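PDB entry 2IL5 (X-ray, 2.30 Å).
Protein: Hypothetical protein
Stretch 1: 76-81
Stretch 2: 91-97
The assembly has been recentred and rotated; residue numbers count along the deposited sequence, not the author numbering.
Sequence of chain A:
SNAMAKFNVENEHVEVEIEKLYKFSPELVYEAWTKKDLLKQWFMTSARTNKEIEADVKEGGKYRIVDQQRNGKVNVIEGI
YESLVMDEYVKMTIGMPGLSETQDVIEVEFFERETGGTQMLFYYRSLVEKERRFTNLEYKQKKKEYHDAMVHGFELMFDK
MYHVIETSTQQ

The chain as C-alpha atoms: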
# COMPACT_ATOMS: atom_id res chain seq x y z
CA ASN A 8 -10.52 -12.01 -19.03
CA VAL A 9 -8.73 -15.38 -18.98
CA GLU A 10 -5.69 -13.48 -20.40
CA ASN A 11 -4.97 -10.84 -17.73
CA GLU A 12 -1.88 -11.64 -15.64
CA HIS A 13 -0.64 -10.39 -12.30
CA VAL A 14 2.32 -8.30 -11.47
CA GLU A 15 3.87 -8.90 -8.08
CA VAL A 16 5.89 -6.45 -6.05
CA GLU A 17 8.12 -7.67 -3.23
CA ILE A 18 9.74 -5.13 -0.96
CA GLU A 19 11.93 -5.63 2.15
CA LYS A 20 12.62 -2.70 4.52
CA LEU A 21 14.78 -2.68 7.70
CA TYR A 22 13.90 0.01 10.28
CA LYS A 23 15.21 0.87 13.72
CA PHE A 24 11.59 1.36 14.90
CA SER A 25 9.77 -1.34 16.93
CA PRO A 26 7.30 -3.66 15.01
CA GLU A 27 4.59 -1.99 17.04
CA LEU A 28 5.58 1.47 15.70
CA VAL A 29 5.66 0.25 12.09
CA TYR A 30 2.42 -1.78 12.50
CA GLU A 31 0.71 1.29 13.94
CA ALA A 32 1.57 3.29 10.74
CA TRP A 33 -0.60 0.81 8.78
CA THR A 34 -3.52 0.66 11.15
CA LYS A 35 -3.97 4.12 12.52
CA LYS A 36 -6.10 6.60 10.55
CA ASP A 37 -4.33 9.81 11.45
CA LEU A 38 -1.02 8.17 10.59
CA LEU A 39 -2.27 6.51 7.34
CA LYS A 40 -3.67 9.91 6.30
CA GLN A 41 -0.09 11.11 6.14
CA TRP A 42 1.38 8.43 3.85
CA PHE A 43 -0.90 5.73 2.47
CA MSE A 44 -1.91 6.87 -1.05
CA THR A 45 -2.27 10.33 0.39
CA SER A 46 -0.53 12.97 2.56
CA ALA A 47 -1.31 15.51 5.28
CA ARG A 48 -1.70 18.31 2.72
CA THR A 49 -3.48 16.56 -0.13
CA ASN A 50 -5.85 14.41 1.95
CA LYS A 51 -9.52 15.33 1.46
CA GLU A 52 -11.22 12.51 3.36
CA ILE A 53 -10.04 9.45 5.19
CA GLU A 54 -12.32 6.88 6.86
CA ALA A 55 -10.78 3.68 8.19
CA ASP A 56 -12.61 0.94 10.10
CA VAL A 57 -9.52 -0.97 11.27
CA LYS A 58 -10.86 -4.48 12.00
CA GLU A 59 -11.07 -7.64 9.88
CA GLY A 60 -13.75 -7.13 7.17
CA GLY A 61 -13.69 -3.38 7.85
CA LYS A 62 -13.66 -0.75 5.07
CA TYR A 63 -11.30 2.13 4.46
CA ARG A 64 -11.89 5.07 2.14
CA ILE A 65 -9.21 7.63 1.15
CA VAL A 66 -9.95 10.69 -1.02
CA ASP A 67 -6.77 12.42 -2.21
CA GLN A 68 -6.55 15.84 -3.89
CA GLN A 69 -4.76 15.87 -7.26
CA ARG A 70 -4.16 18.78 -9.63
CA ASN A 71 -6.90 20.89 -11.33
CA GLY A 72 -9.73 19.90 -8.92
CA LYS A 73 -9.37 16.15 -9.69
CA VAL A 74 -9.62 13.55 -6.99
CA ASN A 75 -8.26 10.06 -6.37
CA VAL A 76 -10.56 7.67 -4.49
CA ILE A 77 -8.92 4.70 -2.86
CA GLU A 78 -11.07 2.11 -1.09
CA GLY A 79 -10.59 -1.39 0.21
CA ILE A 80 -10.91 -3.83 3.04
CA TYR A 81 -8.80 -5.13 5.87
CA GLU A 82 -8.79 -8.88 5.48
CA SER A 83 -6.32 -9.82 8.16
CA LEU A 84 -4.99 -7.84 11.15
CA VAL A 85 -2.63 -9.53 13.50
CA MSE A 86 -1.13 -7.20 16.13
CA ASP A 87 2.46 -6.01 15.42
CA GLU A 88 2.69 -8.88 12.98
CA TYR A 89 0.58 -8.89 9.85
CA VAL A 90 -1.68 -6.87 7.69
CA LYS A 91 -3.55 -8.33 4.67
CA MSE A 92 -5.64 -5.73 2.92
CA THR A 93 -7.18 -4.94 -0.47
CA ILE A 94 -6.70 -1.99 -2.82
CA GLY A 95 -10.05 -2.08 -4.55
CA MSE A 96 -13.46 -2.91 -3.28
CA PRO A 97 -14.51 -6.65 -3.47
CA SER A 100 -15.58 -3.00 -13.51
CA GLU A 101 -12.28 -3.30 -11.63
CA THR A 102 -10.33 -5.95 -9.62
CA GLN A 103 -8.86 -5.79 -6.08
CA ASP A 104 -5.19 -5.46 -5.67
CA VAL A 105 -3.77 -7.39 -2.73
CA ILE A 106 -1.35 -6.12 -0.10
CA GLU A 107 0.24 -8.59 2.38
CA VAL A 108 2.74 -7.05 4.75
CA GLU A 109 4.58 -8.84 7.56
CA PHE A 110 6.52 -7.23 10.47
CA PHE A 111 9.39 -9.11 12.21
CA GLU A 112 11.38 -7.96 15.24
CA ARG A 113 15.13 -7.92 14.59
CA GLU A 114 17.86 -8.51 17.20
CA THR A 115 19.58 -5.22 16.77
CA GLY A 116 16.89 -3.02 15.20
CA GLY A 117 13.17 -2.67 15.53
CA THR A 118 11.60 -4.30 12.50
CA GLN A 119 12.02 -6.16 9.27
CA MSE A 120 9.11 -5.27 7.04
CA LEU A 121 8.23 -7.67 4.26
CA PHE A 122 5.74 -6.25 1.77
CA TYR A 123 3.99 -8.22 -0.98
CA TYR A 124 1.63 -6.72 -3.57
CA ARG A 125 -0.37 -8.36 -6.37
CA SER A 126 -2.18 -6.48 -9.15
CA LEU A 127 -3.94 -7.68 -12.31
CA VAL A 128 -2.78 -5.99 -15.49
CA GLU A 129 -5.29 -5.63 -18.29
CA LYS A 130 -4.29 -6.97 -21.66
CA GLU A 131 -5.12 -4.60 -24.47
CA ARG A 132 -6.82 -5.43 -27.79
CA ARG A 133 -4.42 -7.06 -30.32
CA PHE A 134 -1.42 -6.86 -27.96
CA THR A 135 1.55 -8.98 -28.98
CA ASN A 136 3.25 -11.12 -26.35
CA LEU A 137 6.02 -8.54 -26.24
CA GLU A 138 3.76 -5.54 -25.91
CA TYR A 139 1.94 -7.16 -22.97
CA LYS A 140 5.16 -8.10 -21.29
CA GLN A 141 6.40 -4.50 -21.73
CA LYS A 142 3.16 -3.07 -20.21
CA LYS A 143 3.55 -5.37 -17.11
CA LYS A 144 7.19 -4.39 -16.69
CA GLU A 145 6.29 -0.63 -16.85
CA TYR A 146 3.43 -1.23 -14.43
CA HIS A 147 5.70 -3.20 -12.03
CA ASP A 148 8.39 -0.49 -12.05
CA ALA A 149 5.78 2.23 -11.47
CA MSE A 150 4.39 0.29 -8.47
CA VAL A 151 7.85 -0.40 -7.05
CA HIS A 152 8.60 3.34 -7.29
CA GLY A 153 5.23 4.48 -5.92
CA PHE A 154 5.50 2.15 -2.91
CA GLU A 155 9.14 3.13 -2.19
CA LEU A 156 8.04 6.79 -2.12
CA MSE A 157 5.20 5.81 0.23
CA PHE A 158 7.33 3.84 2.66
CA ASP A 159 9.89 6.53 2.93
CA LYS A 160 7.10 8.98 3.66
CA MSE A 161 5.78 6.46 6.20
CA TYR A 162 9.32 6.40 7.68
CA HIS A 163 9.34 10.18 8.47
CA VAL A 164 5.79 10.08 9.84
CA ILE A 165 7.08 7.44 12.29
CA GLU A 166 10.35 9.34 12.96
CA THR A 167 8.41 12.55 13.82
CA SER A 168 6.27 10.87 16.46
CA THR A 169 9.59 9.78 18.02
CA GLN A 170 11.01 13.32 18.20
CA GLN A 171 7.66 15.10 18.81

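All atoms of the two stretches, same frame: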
# COMPACT_ATOMS: atom_id res chain seq x y z
N VAL A 76 -9.85 8.44 -5.52
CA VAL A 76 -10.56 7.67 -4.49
C VAL A 76 -9.94 6.27 -4.36
O VAL A 76 -9.77 5.54 -5.34
CB VAL A 76 -12.10 7.60 -4.75
CG1 VAL A 76 -12.79 6.86 -3.62
CG2 VAL A 76 -12.70 9.00 -4.89
N ILE A 77 -9.55 5.94 -3.14
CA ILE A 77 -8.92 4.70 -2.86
C ILE A 77 -9.75 4.06 -1.75
O ILE A 77 -9.96 4.65 -0.68
CB ILE A 77 -7.43 4.87 -2.46
CG1 ILE A 77 -6.68 5.69 -3.51
CG2 ILE A 77 -6.74 3.53 -2.16
CD1 ILE A 77 -6.28 7.13 -3.06
N GLU A 78 -10.24 2.86 -2.03
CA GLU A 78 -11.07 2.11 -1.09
C GLU A 78 -10.63 0.68 -1.04
O GLU A 78 -10.12 0.15 -2.02
CB GLU A 78 -12.53 2.11 -1.53
CG GLU A 78 -13.21 3.44 -1.43
CD GLU A 78 -14.67 3.32 -1.78
OE1 GLU A 78 -14.98 2.59 -2.76
OE2 GLU A 78 -15.50 3.93 -1.06
N GLY A 79 -10.88 0.02 0.08
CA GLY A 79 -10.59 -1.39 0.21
C GLY A 79 -11.00 -1.87 1.57
O GLY A 79 -11.72 -1.19 2.33
N ILE A 80 -10.49 -3.05 1.89
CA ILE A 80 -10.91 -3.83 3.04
C ILE A 80 -9.70 -4.35 3.79
O ILE A 80 -8.72 -4.77 3.16
CB ILE A 80 -11.79 -5.06 2.56
CG1 ILE A 80 -13.15 -4.61 2.06
CG2 ILE A 80 -11.98 -6.04 3.67
CD1 ILE A 80 -13.91 -3.84 3.07
N TYR A 81 -9.76 -4.36 5.11
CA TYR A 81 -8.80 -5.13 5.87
C TYR A 81 -9.24 -6.58 5.89
O TYR A 81 -10.36 -6.88 6.24
CB TYR A 81 -8.69 -4.60 7.28
CG TYR A 81 -8.05 -3.26 7.33
CD1 TYR A 81 -6.66 -3.15 7.24
CD2 TYR A 81 -8.83 -2.08 7.42
CE1 TYR A 81 -6.04 -1.92 7.29
CE2 TYR A 81 -8.24 -0.85 7.44
CZ TYR A 81 -6.82 -0.78 7.39
OH TYR A 81 -6.16 0.42 7.44
N LYS A 91 -3.05 -8.02 6.02
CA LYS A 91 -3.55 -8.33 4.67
C LYS A 91 -4.74 -7.42 4.38
O LYS A 91 -5.72 -7.37 5.14
CB LYS A 91 -3.97 -9.78 4.54
CG LYS A 91 -4.40 -10.23 3.14
CD LYS A 91 -4.80 -11.75 3.22
CE LYS A 91 -5.42 -12.35 1.95
NZ LYS A 91 -4.78 -11.73 0.70
N MSE A 92 -4.62 -6.66 3.30
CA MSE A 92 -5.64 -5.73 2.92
C MSE A 92 -5.81 -5.73 1.39
O MSE A 92 -4.93 -6.24 0.66
CB MSE A 92 -5.34 -4.33 3.49
CG MSE A 92 -4.09 -3.68 2.97
SE MSE A 92 -3.54 -2.13 3.92
CE MSE A 92 -5.09 -1.04 3.55
N THR A 93 -6.96 -5.23 0.94
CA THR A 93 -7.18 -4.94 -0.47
C THR A 93 -7.03 -3.45 -0.83
O THR A 93 -7.24 -2.52 -0.00
CB THR A 93 -8.53 -5.43 -1.01
OG1 THR A 93 -9.56 -4.52 -0.64
CG2 THR A 93 -8.86 -6.83 -0.55
N ILE A 94 -6.61 -3.26 -2.08
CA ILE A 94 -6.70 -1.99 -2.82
C ILE A 94 -7.75 -2.27 -3.88
O ILE A 94 -7.56 -3.10 -4.76
CB ILE A 94 -5.40 -1.62 -3.49
CG1 ILE A 94 -4.34 -1.33 -2.44
CG2 ILE A 94 -5.58 -0.35 -4.34
CD1 ILE A 94 -4.23 0.19 -2.09
N GLY A 95 -8.91 -1.66 -3.75
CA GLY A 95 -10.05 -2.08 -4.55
C GLY A 95 -11.08 -2.77 -3.70
O GLY A 95 -10.78 -3.50 -2.76
N MSE A 96 -12.32 -2.53 -4.07
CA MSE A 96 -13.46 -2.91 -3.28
C MSE A 96 -14.05 -4.24 -3.85
O MSE A 96 -14.50 -4.28 -5.00
CB MSE A 96 -14.43 -1.72 -3.31
CG MSE A 96 -15.34 -1.57 -2.10
SE MSE A 96 -14.49 -1.49 -0.34
CE MSE A 96 -16.05 -2.13 0.68
N PRO A 97 -13.97 -5.35 -3.06
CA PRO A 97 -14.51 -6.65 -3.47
C PRO A 97 -15.82 -6.57 -4.24
O PRO A 97 -16.19 -7.51 -4.93
CB PRO A 97 -14.73 -7.37 -2.13
CG PRO A 97 -13.67 -6.81 -1.20
CD PRO A 97 -13.32 -5.41 -1.73

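The apolar centre is built around Ile-80, which gives up 93 Å² to the other stretch. Ile-80 CD1 lies 3.6 Å from CE of Met-96, a selenomethionine, and Ile-80 CG1 is 3.9 Å from CD of Pro-97, so the residues after strand 91-94 bring two apolar side chains against Ile-80. Tyr-81 and Met-92, also a selenomethionine, share one face of the sheet as an antiparallel, non-hydrogen-bonded pair with CA atoms 4.4 Å apart. Tyr-81 CE1 meets Met-92 CE at 4.0 Å, and Met-92 SE sits 5.2 Å from the centroid of the Tyr-81 ring, 52° off its normal: an oblique approach. Ile-77 CG2 and Ile-94 CD1 add a looser contact at 4.2 Å.

The strands run antiparallel, at 159°. Next to the Tyr-81 pair, Thr-93 N donates to Ile-80 O at 2.9 Å and a nearly straight 165°. The return bond is not backbone to backbone: Ile-80 N donates to the side-chain OG1 of Thr-93 (3.1 Å, 139°), while that hydroxyl donates to Gly-95 O at 2.7 Å. Thr-93 O instead receives a CA-H contact from Gly-79 CA (3.5 Å, 166°). An ideal CB on Gly-79 would fall 2.1 Å from Thr-93 O, a clash. Farther along, Gly-95 N donates to Glu-78 O at 2.8 Å, and Glu-78 OE2 is hydrogen-bonded elsewhere in the structure.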